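Local coordinates for MFP2b (Ascaris suum, PDB 2BJR), which probably enhances polymerization of the major sperm protein MSP in the amoeboid motility of Ascaris sperm, and binds a zinc ion, at residues F118-S123 against L157-I162; T220-E224 against T336-G340; D227-A231 against E323-K327. All blocks are in the same frame, centred on the assembly; numbering follows the deposited sequence.

Contact 1 (F118-S123 against L157-I162); sequences FPILWS and LANMLI. With SO4 (sulfate ion), chain E.
Leu161 O accepts the shortest polar bond of this contact, 2.8 Å from Leu121 N, and the N-H points at it almost dead straight at 173°. The donor lies in the carbonyl plane, and a second, weaker grip on the same oxygen comes from the CA-H of Ile120, with Ile120 CA 3.5 Å from Leu161 O. The return bond, Leu161 N to Leu121 O at 2.9 Å, makes this a hydrogen-bonded antiparallel pair; it is a single bridge, and side chains extend the contact on both flanks. Met160, present as selenomethionine, has the largest share of any one residue. With CG beside its backbone N (chi1 -62°) and the chain extended beyond, it runs past Ile120, where Met160 CB lies 3.8 Å from Ile120 CG1, and ends on the indole of Trp122. There Met160 CE sits 3.6 Å from the centroid of the Trp122 five-membered ring and only 9° off its normal, a CH-pi contact over the face, while SE stands obliquely in a Met-aromatic arrangement. At the ring edge, Trp122 NE1 donates to O1 of a sulfate ion, probably from the crystallisation liquor, at 3.1 Å, and at a poorer angle to its O2. Toward the other end, Phe118 offers its ring edge, Phe118 CE1 being 3.9 Å from Ile162 CG2. Strand 117-122 is an edge strand of a four-stranded antiparallel sheet, whereas 161-166 is the central strand of a three-stranded one, and the bridge ties the two together. Ile120 and Met160 reach Phe143 of strand 140-145, whose ring also meets that of Trp122, while Leu121 and Leu161 both rest on Trp95 of strand 92-97.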
ATOM      1  N   PHE A 118     -17.355  11.615   7.466  1.00 17.98           N
ATOM      2  CA  PHE A 118     -16.921  10.732   6.403  1.00 19.06           C
ATOM      3  C   PHE A 118     -15.476  10.966   6.007  1.00 18.53           C
ATOM      4  O   PHE A 118     -14.995  12.106   6.052  1.00 18.65           O
ATOM      5  CB  PHE A 118     -17.780  10.830   5.204  1.00 20.02           C
ATOM      6  CG  PHE A 118     -17.980  12.177   4.688  1.00 21.90           C
ATOM      7  CD1 PHE A 118     -17.318  12.607   3.548  1.00 26.45           C
ATOM      8  CD2 PHE A 118     -18.952  13.000   5.238  1.00 28.31           C
ATOM      9  CE1 PHE A 118     -17.568  13.871   3.019  1.00 28.79           C
ATOM     10  CE2 PHE A 118     -19.188  14.262   4.721  1.00 29.91           C
ATOM     11  CZ  PHE A 118     -18.520  14.696   3.619  1.00 32.50           C
ATOM     12  N   PRO A 119     -14.786   9.906   5.647  1.00 18.04           N
ATOM     13  CA  PRO A 119     -13.408  10.070   5.161  1.00 18.13           C
ATOM     14  C   PRO A 119     -13.316  10.958   3.943  1.00 17.26           C
ATOM     15  O   PRO A 119     -14.215  10.918   3.070  1.00 17.24           O
ATOM     16  CB  PRO A 119     -12.987   8.644   4.837  1.00 19.00           C
ATOM     17  CG  PRO A 119     -13.887   7.785   5.667  1.00 19.44           C
ATOM     18  CD  PRO A 119     -15.199   8.486   5.698  1.00 16.43           C
ATOM     19  N   ILE A 120     -12.252  11.759   3.870  1.00 16.00           N
ATOM     20  CA  ILE A 120     -11.977  12.596   2.717  1.00 16.38           C
ATOM     21  C   ILE A 120     -10.463  12.601   2.462  1.00 15.99           C
ATOM     22  O   ILE A 120      -9.656  12.789   3.385  1.00 16.09           O
ATOM     23  CB  ILE A 120     -12.604  13.980   2.867  1.00 17.47           C
ATOM     24  CG1 ILE A 120     -12.487  14.780   1.582  1.00 19.07           C
ATOM     25  CG2 ILE A 120     -12.052  14.752   4.052  1.00 15.63           C
ATOM     26  CD1 ILE A 120     -13.397  16.034   1.600  1.00 22.28           C
ATOM     27  N   LEU A 121     -10.111  12.311   1.220  1.00 15.34           N
ATOM     28  CA  LEU A 121      -8.719  12.267   0.778  1.00 15.63           C
ATOM     29  C   LEU A 121      -8.367  13.478  -0.057  1.00 14.73           C
ATOM     30  O   LEU A 121      -8.881  13.690  -1.136  1.00 15.37           O
ATOM     31  CB  LEU A 121      -8.480  10.982  -0.009  1.00 14.22           C
ATOM     32  CG  LEU A 121      -7.038  10.810  -0.469  1.00 15.81           C
ATOM     33  CD1 LEU A 121      -6.055  10.603   0.674  1.00 15.83           C
ATOM     34  CD2 LEU A 121      -7.005   9.626  -1.400  1.00 17.51           C
ATOM     35  N   TRP A 122      -7.453  14.272   0.471  1.00 16.51           N
ATOM     36  CA  TRP A 122      -6.861  15.398  -0.216  1.00 17.06           C
ATOM     37  C   TRP A 122      -5.716  14.858  -1.069  1.00 16.94           C
ATOM     38  O   TRP A 122      -4.569  14.966  -0.724  1.00 18.15           O
ATOM     39  CB  TRP A 122      -6.380  16.420   0.813  1.00 16.20           C
ATOM     40  CG  TRP A 122      -5.933  17.758   0.310  1.00 16.98           C
ATOM     41  CD1 TRP A 122      -5.861  18.197  -0.991  1.00 18.76           C
ATOM     42  CD2 TRP A 122      -5.482  18.835   1.118  1.00 17.15           C
ATOM     43  NE1 TRP A 122      -5.352  19.472  -1.032  1.00 19.78           N
ATOM     44  CE2 TRP A 122      -5.129  19.897   0.254  1.00 20.27           C
ATOM     45  CE3 TRP A 122      -5.328  19.011   2.498  1.00 17.55           C
ATOM     46  CZ2 TRP A 122      -4.629  21.118   0.732  1.00 20.82           C
ATOM     47  CZ3 TRP A 122      -4.841  20.200   2.964  1.00 20.60           C
ATOM     48  CH2 TRP A 122      -4.515  21.253   2.091  1.00 20.97           C
ATOM     49  N   SER A 123      -6.082  14.275  -2.195  1.00 18.71           N
ATOM     50  CA  SER A 123      -5.182  13.504  -3.027  1.00 20.33           C
ATOM     51  C   SER A 123      -4.059  14.350  -3.641  1.00 20.83           C
ATOM     52  O   SER A 123      -2.927  13.866  -3.808  1.00 21.40           O
ATOM     53  CB  SER A 123      -5.985  12.798  -4.168  1.00 20.16           C
ATOM     54  OG  SER A 123      -7.094  13.609  -4.653  1.00 28.45           O
ATOM     55  N   LEU A 157     -12.613  21.765  -1.574  1.00 20.71           N
ATOM     56  CA  LEU A 157     -12.994  20.356  -1.434  1.00 21.09           C
ATOM     57  C   LEU A 157     -13.320  19.629  -2.747  1.00 21.09           C
ATOM     58  O   LEU A 157     -13.364  18.421  -2.773  1.00 20.95           O
ATOM     59  CB  LEU A 157     -14.240  20.252  -0.530  1.00 21.60           C
ATOM     60  CG  LEU A 157     -14.059  20.913   0.835  1.00 21.68           C
ATOM     61  CD1 LEU A 157     -15.290  20.579   1.669  1.00 21.57           C
ATOM     62  CD2 LEU A 157     -12.789  20.418   1.533  1.00 21.67           C
ATOM     63  N   ALA A 158     -13.577  20.374  -3.831  1.00 21.23           N
ATOM     64  CA  ALA A 158     -14.257  19.833  -5.021  1.00 22.28           C
ATOM     65  C   ALA A 158     -13.662  18.565  -5.619  1.00 22.21           C
ATOM     66  O   ALA A 158     -14.375  17.625  -5.991  1.00 22.75           O
ATOM     67  CB  ALA A 158     -14.346  20.936  -6.106  1.00 23.44           C
ATOM     68  N   ASN A 159     -12.345  18.539  -5.697  1.00 22.17           N
ATOM     69  CA  ASN A 159     -11.617  17.425  -6.316  1.00 22.67           C
ATOM     70  C   ASN A 159     -11.042  16.442  -5.303  1.00 21.75           C
ATOM     71  O   ASN A 159     -10.388  15.468  -5.684  1.00 21.97           O
ATOM     72  CB  ASN A 159     -10.473  17.958  -7.162  1.00 23.92           C
ATOM     73  CG  ASN A 159     -10.926  18.958  -8.231  1.00 26.57           C
ATOM     74  OD1 ASN A 159     -10.237  19.970  -8.472  1.00 35.69           O
ATOM     75  ND2 ASN A 159     -12.067  18.706  -8.835  1.00 30.48           N
HETATM   76  N   MSE A 160     -11.267  16.671  -4.017  1.00 20.32           N
HETATM   77  CA  MSE A 160     -10.888  15.668  -3.011  1.00 19.36           C
HETATM   78  C   MSE A 160     -11.784  14.448  -3.196  1.00 19.69           C
HETATM   79  O   MSE A 160     -12.867  14.538  -3.779  1.00 20.23           O
HETATM   80  CB  MSE A 160     -11.027  16.263  -1.597  1.00 19.14           C
HETATM   81  CG  MSE A 160     -10.136  17.418  -1.403  1.00 18.71           C
HETATM   82 SE   MSE A 160     -10.009  17.907   0.461  1.00 25.04          SE
HETATM   83  CE  MSE A 160      -9.037  19.601   0.260  1.00 19.03           C
ATOM     84  N   LEU A 161     -11.342  13.302  -2.706  1.00 19.00           N
ATOM     85  CA  LEU A 161     -12.008  12.039  -2.953  1.00 18.60           C
ATOM     86  C   LEU A 161     -12.675  11.511  -1.672  1.00 18.26           C
ATOM     87  O   LEU A 161     -12.091  11.540  -0.610  1.00 17.17           O
ATOM     88  CB  LEU A 161     -11.000  11.022  -3.467  1.00 19.35           C
ATOM     89  CG  LEU A 161     -10.150  11.449  -4.661  1.00 19.51           C
ATOM     90  CD1 LEU A 161      -9.194  10.314  -5.009  1.00 22.62           C
ATOM     91  CD2 LEU A 161     -11.044  11.779  -5.809  1.00 21.95           C
ATOM     92  N   ILE A 162     -13.879  10.972  -1.825  1.00 19.04           N
ATOM     93  CA  ILE A 162     -14.638  10.286  -0.772  1.00 18.04           C
ATOM     94  C   ILE A 162     -15.057   8.918  -1.281  1.00 18.66           C
ATOM     95  O   ILE A 162     -14.991   8.659  -2.506  1.00 18.82           O
ATOM     96  CB  ILE A 162     -15.851  11.133  -0.343  1.00 17.99           C
ATOM     97  CG1 ILE A 162     -16.835  11.349  -1.502  1.00 19.94           C
ATOM     98  CG2 ILE A 162     -15.363  12.456   0.130  1.00 17.99           C
ATOM     99  CD1 ILE A 162     -18.215  11.932  -1.118  1.00 19.90           C
TER
HETATM  100  S   SO4 E1371      -4.381  22.016  -3.668  1.00 46.14           S
HETATM  101  O1  SO4 E1371      -5.442  21.005  -3.751  1.00 50.19           O
HETATM  102  O2  SO4 E1371      -3.568  21.688  -2.516  1.00 49.96           O
HETATM  103  O3  SO4 E1371      -3.627  21.946  -4.941  1.00 52.97           O
HETATM  104  O4  SO4 E1371      -4.991  23.316  -3.537  1.00 49.01           O

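Contact 2 (T220-E224 against T336-G340); sequences TLPGE and TIGYG
Leu221 meets Tyr339 with two parts of its side chain. Leu221 CD1 stands 3.7 Å from the Tyr339 ring centroid and 8° off the normal, so this is a CH-pi contact squarely over the middle of one face. Nearer the backbone, Leu221 CB lies 3.5 Å from Tyr339 CE1, at the outer part of the same ring. The methyl also approaches the strand itself, Leu221 CD1 lying 4.2 Å from Ile337 CD1, and thus fills the angle between the ring and the isoleucine. Pro222 follows with the sole hydrogen bond between the two segments: Tyr339 OH donates to Pro222 O at 2.6 Å, in the carbonyl plane and on a lone pair, with a C=O...donor angle of 131°. The hydroxyl is also packed against the pyrrolidine ring, Pro222 CD being 3.5 Å from Tyr339 OH. Leu221 to Glu224 form a type II beta turn, closed by Glu224 N to Leu221 O at 3.1 Å. Pro222 and Gly223 are its two central residues, Gly223 taking the third position with a positive phi, and the carbonyl between them is the one that the turn leaves for the tyrosine. The turn belongs to the loop between strands 209-210 and 229-235, and Tyr339 reaches it from strand 334-339 with CG anti to the backbone N (chi1 -176°), which carries the ring out toward the loop. Glu224, bent at chi2, brings OE2 to the ring edge, Glu224 OE2 being 3.7 Å from Tyr339 CD1. Its carboxylate is held by salt bridges, OE1 to Arg243 and OE2 to Arg263, and Arg243 also donates to Gly338 O.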
ATOM      1  N   THR A 220      21.314 -19.106  -4.079  1.00 23.51           N
ATOM      2  CA  THR A 220      21.319 -18.118  -2.997  1.00 22.75           C
ATOM      3  C   THR A 220      22.275 -18.453  -1.841  1.00 23.45           C
ATOM      4  O   THR A 220      23.079 -19.388  -1.913  1.00 23.51           O
ATOM      5  CB  THR A 220      19.874 -17.829  -2.525  1.00 22.36           C
ATOM      6  OG1 THR A 220      19.855 -16.671  -1.676  1.00 22.16           O
ATOM      7  CG2 THR A 220      19.297 -18.945  -1.658  1.00 21.68           C
ATOM      8  N   LEU A 221      22.232 -17.648  -0.799  1.00 24.32           N
ATOM      9  CA  LEU A 221      23.098 -17.808   0.328  1.00 24.02           C
ATOM     10  C   LEU A 221      22.664 -18.915   1.284  1.00 23.29           C
ATOM     11  O   LEU A 221      21.505 -19.301   1.338  1.00 23.32           O
ATOM     12  CB  LEU A 221      23.188 -16.510   1.100  1.00 24.04           C
ATOM     13  CG  LEU A 221      23.932 -15.407   0.363  1.00 24.13           C
ATOM     14  CD1 LEU A 221      23.649 -14.058   1.045  1.00 25.42           C
ATOM     15  CD2 LEU A 221      25.427 -15.708   0.371  1.00 26.27           C
ATOM     16  N   PRO A 222      23.621 -19.450   2.031  1.00 23.89           N
ATOM     17  CA  PRO A 222      23.310 -20.454   3.061  1.00 24.50           C
ATOM     18  C   PRO A 222      22.234 -19.968   4.024  1.00 23.85           C
ATOM     19  O   PRO A 222      22.292 -18.824   4.543  1.00 25.31           O
ATOM     20  CB  PRO A 222      24.654 -20.609   3.816  1.00 25.33           C
ATOM     21  CG  PRO A 222      25.683 -20.311   2.818  1.00 23.42           C
ATOM     22  CD  PRO A 222      25.068 -19.204   1.936  1.00 24.48           C
ATOM     23  N   GLY A 223      21.249 -20.831   4.244  1.00 23.32           N
ATOM     24  CA  GLY A 223      20.145 -20.565   5.136  1.00 23.19           C
ATOM     25  C   GLY A 223      18.959 -19.871   4.491  1.00 22.88           C
ATOM     26  O   GLY A 223      17.963 -19.673   5.111  1.00 23.56           O
ATOM     27  N   GLU A 224      19.051 -19.519   3.229  1.00 22.83           N
ATOM     28  CA  GLU A 224      17.956 -18.844   2.567  1.00 23.11           C
ATOM     29  C   GLU A 224      17.224 -19.774   1.626  1.00 22.69           C
ATOM     30  O   GLU A 224      17.824 -20.653   0.977  1.00 23.45           O
ATOM     31  CB  GLU A 224      18.506 -17.652   1.791  1.00 22.81           C
ATOM     32  CG  GLU A 224      19.217 -16.640   2.661  1.00 22.79           C
ATOM     33  CD  GLU A 224      18.310 -15.982   3.679  1.00 23.89           C
ATOM     34  OE1 GLU A 224      17.149 -15.713   3.367  1.00 26.56           O
ATOM     35  OE2 GLU A 224      18.750 -15.776   4.814  1.00 23.65           O
ATOM     36  N   THR A 336      21.295  -3.038  -0.300  1.00 19.37           N
ATOM     37  CA  THR A 336      21.500  -3.832   0.907  1.00 18.80           C
ATOM     38  C   THR A 336      20.563  -5.028   1.068  1.00 19.07           C
ATOM     39  O   THR A 336      19.558  -5.133   0.377  1.00 16.98           O
ATOM     40  CB  THR A 336      21.401  -2.947   2.183  1.00 18.84           C
ATOM     41  OG1 THR A 336      20.053  -2.805   2.621  1.00 18.79           O
ATOM     42  CG2 THR A 336      21.811  -1.508   1.956  1.00 20.02           C
ATOM     43  N   ILE A 337      20.960  -5.939   1.959  1.00 17.95           N
ATOM     44  CA  ILE A 337      20.137  -7.066   2.359  1.00 19.61           C
ATOM     45  C   ILE A 337      20.231  -7.193   3.872  1.00 19.47           C
ATOM     46  O   ILE A 337      21.207  -6.714   4.492  1.00 20.63           O
ATOM     47  CB  ILE A 337      20.620  -8.380   1.737  1.00 19.71           C
ATOM     48  CG1 ILE A 337      22.135  -8.593   1.970  1.00 21.11           C
ATOM     49  CG2 ILE A 337      20.280  -8.441   0.309  1.00 20.71           C
ATOM     50  CD1 ILE A 337      22.601 -10.034   1.671  1.00 22.16           C
ATOM     51  N   GLY A 338      19.222  -7.816   4.449  1.00 19.31           N
ATOM     52  CA  GLY A 338      19.348  -8.390   5.761  1.00 19.91           C
ATOM     53  C   GLY A 338      19.953  -9.767   5.608  1.00 20.90           C
ATOM     54  O   GLY A 338      19.427 -10.571   4.855  1.00 20.02           O
ATOM     55  N   TYR A 339      21.053 -10.047   6.299  1.00 21.91           N
ATOM     56  CA  TYR A 339      21.629 -11.377   6.276  1.00 22.76           C
ATOM     57  C   TYR A 339      22.645 -11.567   7.406  1.00 24.19           C
ATOM     58  O   TYR A 339      23.380 -10.683   7.725  1.00 24.60           O
ATOM     59  CB  TYR A 339      22.320 -11.631   4.938  1.00 23.65           C
ATOM     60  CG  TYR A 339      22.854 -13.031   4.818  1.00 23.64           C
ATOM     61  CD1 TYR A 339      22.017 -14.074   4.472  1.00 23.01           C
ATOM     62  CD2 TYR A 339      24.197 -13.324   5.059  1.00 26.32           C
ATOM     63  CE1 TYR A 339      22.485 -15.388   4.372  1.00 24.46           C
ATOM     64  CE2 TYR A 339      24.684 -14.657   4.960  1.00 27.82           C
ATOM     65  CZ  TYR A 339      23.796 -15.680   4.618  1.00 26.63           C
ATOM     66  OH  TYR A 339      24.196 -16.999   4.515  1.00 25.82           O
ATOM     67  N   GLY A 340      22.684 -12.758   7.987  1.00 25.84           N
ATOM     68  CA  GLY A 340      23.717 -13.106   8.935  1.00 26.42           C
ATOM     69  C   GLY A 340      23.690 -12.290  10.194  1.00 27.03           C
ATOM     70  O   GLY A 340      24.735 -12.050  10.786  1.00 28.21           O
TER

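Contact 3 (D227-A231 against E323-K327); sequences DQYVA and EILGK
Gln228 and Leu325 make the tight part of this contact, where an amide side chain does the work of a backbone partner. Gln228 OE1 accepts from Leu325 N at 3.0 Å; the N-H...O angle is 163° and the donor comes in nearly head-on to the amide carbonyl. The Gln228 chain, extended beyond CG, spans the gap between backbones whose nearest CA atoms, those of Gln228 and Leu325, are 6.8 Å apart. The same oxygen also touches two carbons, with Leu325 CB at 3.3 Å and Ile324 CD1 at 3.5 Å from Gln228 OE1. Gln228 NE2 donates to Asn225 O and to Thr220 OG1, so bonds at both ends fix the rotation of the buried amide. Close packing continues where Leu325 CD2 lies 3.4 Å from Tyr229 O. The fit is looser beyond it, Leu325 CD2 being 4.2 Å from Val230 CG2. The CB of Tyr229 points away from the other segment, and Tyr229, which is partly exposed, has its ring edge-to-face with Trp204. No backbone hydrogen bond joins the two segments, which belong to different sheets. Strand 229-235 pairs with 238-247 and 268-274, strand 322-329 with 313-319 and 334-339; Arg243 touches both Gln228 and Ile324, while Val230 packs on Pro314.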
ATOM      1  N   ASP A 227      13.427 -19.543  -3.389  1.00 20.59           N
ATOM      2  CA  ASP A 227      12.258 -18.860  -3.963  1.00 20.35           C
ATOM      3  C   ASP A 227      11.872 -17.708  -3.027  1.00 19.79           C
ATOM      4  O   ASP A 227      11.281 -17.887  -1.947  1.00 18.47           O
ATOM      5  CB  ASP A 227      11.108 -19.826  -4.204  1.00 21.63           C
ATOM      6  CG  ASP A 227      11.466 -20.882  -5.218  1.00 25.25           C
ATOM      7  OD1 ASP A 227      11.994 -20.537  -6.308  1.00 24.19           O
ATOM      8  OD2 ASP A 227      11.292 -22.099  -4.985  1.00 31.39           O
ATOM      9  N   GLN A 228      12.261 -16.522  -3.474  1.00 18.62           N
ATOM     10  CA  GLN A 228      12.141 -15.300  -2.702  1.00 16.74           C
ATOM     11  C   GLN A 228      11.303 -14.317  -3.486  1.00 15.89           C
ATOM     12  O   GLN A 228      11.450 -14.220  -4.678  1.00 15.98           O
ATOM     13  CB  GLN A 228      13.525 -14.728  -2.482  1.00 15.57           C
ATOM     14  CG  GLN A 228      14.406 -15.550  -1.591  1.00 17.48           C
ATOM     15  CD  GLN A 228      15.885 -15.162  -1.642  1.00 19.55           C
ATOM     16  OE1 GLN A 228      16.241 -13.996  -1.897  1.00 17.16           O
ATOM     17  NE2 GLN A 228      16.746 -16.127  -1.391  1.00 18.72           N
ATOM     18  N   TYR A 229      10.427 -13.588  -2.813  1.00 14.33           N
ATOM     19  CA  TYR A 229       9.476 -12.734  -3.466  1.00 14.95           C
ATOM     20  C   TYR A 229       9.496 -11.345  -2.848  1.00 15.05           C
ATOM     21  O   TYR A 229       9.910 -11.175  -1.722  1.00 16.79           O
ATOM     22  CB  TYR A 229       8.074 -13.285  -3.354  1.00 15.33           C
ATOM     23  CG  TYR A 229       7.916 -14.723  -3.878  1.00 18.14           C
ATOM     24  CD1 TYR A 229       8.288 -15.819  -3.075  1.00 18.44           C
ATOM     25  CD2 TYR A 229       7.409 -14.967  -5.136  1.00 18.21           C
ATOM     26  CE1 TYR A 229       8.114 -17.124  -3.510  1.00 18.82           C
ATOM     27  CE2 TYR A 229       7.288 -16.286  -5.599  1.00 18.95           C
ATOM     28  CZ  TYR A 229       7.604 -17.343  -4.737  1.00 19.95           C
ATOM     29  OH  TYR A 229       7.487 -18.647  -5.154  1.00 22.38           O
ATOM     30  N   VAL A 230       9.113 -10.351  -3.643  1.00 14.28           N
ATOM     31  CA  VAL A 230       9.200  -8.954  -3.229  1.00 13.94           C
ATOM     32  C   VAL A 230       8.146  -8.553  -2.187  1.00 13.79           C
ATOM     33  O   VAL A 230       6.958  -8.782  -2.367  1.00 15.69           O
ATOM     34  CB  VAL A 230       9.010  -8.069  -4.454  1.00 14.26           C
ATOM     35  CG1 VAL A 230       8.997  -6.538  -4.019  1.00 12.44           C
ATOM     36  CG2 VAL A 230      10.134  -8.301  -5.447  1.00 14.11           C
ATOM     37  N   ALA A 231       8.601  -7.914  -1.120  1.00 14.19           N
ATOM     38  CA  ALA A 231       7.718  -7.397  -0.074  1.00 14.93           C
ATOM     39  C   ALA A 231       8.287  -6.076   0.397  1.00 14.94           C
ATOM     40  O   ALA A 231       9.498  -5.821   0.250  1.00 14.04           O
ATOM     41  CB  ALA A 231       7.656  -8.384   1.053  1.00 16.04           C
ATOM     42  N   GLU A 323      23.048 -15.074  -5.289  1.00 22.78           N
ATOM     43  CA  GLU A 323      21.923 -14.181  -5.547  1.00 21.59           C
ATOM     44  C   GLU A 323      21.036 -14.093  -4.314  1.00 20.16           C
ATOM     45  O   GLU A 323      20.724 -15.114  -3.738  1.00 20.68           O
ATOM     46  CB  GLU A 323      21.104 -14.746  -6.673  1.00 21.41           C
ATOM     47  CG  GLU A 323      21.843 -14.784  -8.007  1.00 23.52           C
ATOM     48  CD  GLU A 323      21.292 -15.785  -8.987  1.00 26.16           C
ATOM     49  OE1 GLU A 323      20.518 -16.666  -8.592  1.00 24.14           O
ATOM     50  OE2 GLU A 323      21.650 -15.665 -10.182  1.00 26.93           O
ATOM     51  N   ILE A 324      20.594 -12.888  -3.958  1.00 18.92           N
ATOM     52  CA  ILE A 324      19.831 -12.663  -2.727  1.00 18.80           C
ATOM     53  C   ILE A 324      19.016 -11.390  -2.837  1.00 18.82           C
ATOM     54  O   ILE A 324      19.534 -10.333  -3.180  1.00 18.85           O
ATOM     55  CB  ILE A 324      20.752 -12.662  -1.507  1.00 18.98           C
ATOM     56  CG1 ILE A 324      19.978 -12.431  -0.197  1.00 19.00           C
ATOM     57  CG2 ILE A 324      21.855 -11.626  -1.645  1.00 21.91           C
ATOM     58  CD1 ILE A 324      19.090 -13.553   0.138  1.00 22.13           C
ATOM     59  N   LEU A 325      17.716 -11.499  -2.544  1.00 17.78           N
ATOM     60  CA  LEU A 325      16.796 -10.400  -2.707  1.00 16.43           C
ATOM     61  C   LEU A 325      16.807  -9.415  -1.511  1.00 17.32           C
ATOM     62  O   LEU A 325      16.607  -9.811  -0.350  1.00 16.39           O
ATOM     63  CB  LEU A 325      15.395 -10.939  -2.931  1.00 15.32           C
ATOM     64  CG  LEU A 325      14.277  -9.936  -3.099  1.00 13.42           C
ATOM     65  CD1 LEU A 325      14.526  -9.077  -4.324  1.00 15.31           C
ATOM     66  CD2 LEU A 325      12.892 -10.560  -3.213  1.00 14.20           C
ATOM     67  N   GLY A 326      17.024  -8.148  -1.850  1.00 16.18           N
ATOM     68  CA  GLY A 326      16.936  -7.042  -0.898  1.00 16.52           C
ATOM     69  C   GLY A 326      16.492  -5.751  -1.573  1.00 15.73           C
ATOM     70  O   GLY A 326      15.493  -5.708  -2.282  1.00 16.45           O
ATOM     71  N   LYS A 327      17.177  -4.665  -1.299  1.00 16.43           N
ATOM     72  CA  LYS A 327      16.664  -3.363  -1.741  1.00 16.61           C
ATOM     73  C   LYS A 327      17.797  -2.518  -2.339  1.00 15.70           C
ATOM     74  O   LYS A 327      18.961  -2.744  -2.025  1.00 16.12           O
ATOM     75  CB  LYS A 327      15.977  -2.667  -0.548  1.00 16.20           C
ATOM     76  CG  LYS A 327      16.987  -2.096   0.529  1.00 16.95           C
ATOM     77  CD  LYS A 327      16.252  -1.669   1.814  1.00 15.88           C
ATOM     78  CE  LYS A 327      17.231  -1.096   2.866  1.00 17.48           C
ATOM     79  NZ  LYS A 327      17.626   0.335   2.530  1.00 19.43           N
TER

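Overall arrangement
Contact 1 is complete in the chain before the other two begin, and it belongs to the first of two ranges of the same cytosolic motility family, contacts 2 and 3 to the second. Its centre is 43 Å from that of contact 2 and 36 Å from that of contact 3, across the centre of the chain. Contacts 2 and 3 have centres 10 Å apart and touch through a probable hydrogen bond, Thr220 OG1 to Glu323 O at 2.7 Å. Their later segments are neighbouring strands of one antiparallel sheet, joined by a probable hydrogen bond from Thr336 N to Lys327 O at 2.9 Å. Together they join this sheet to strand 229-235 of another sheet and to the loop before it.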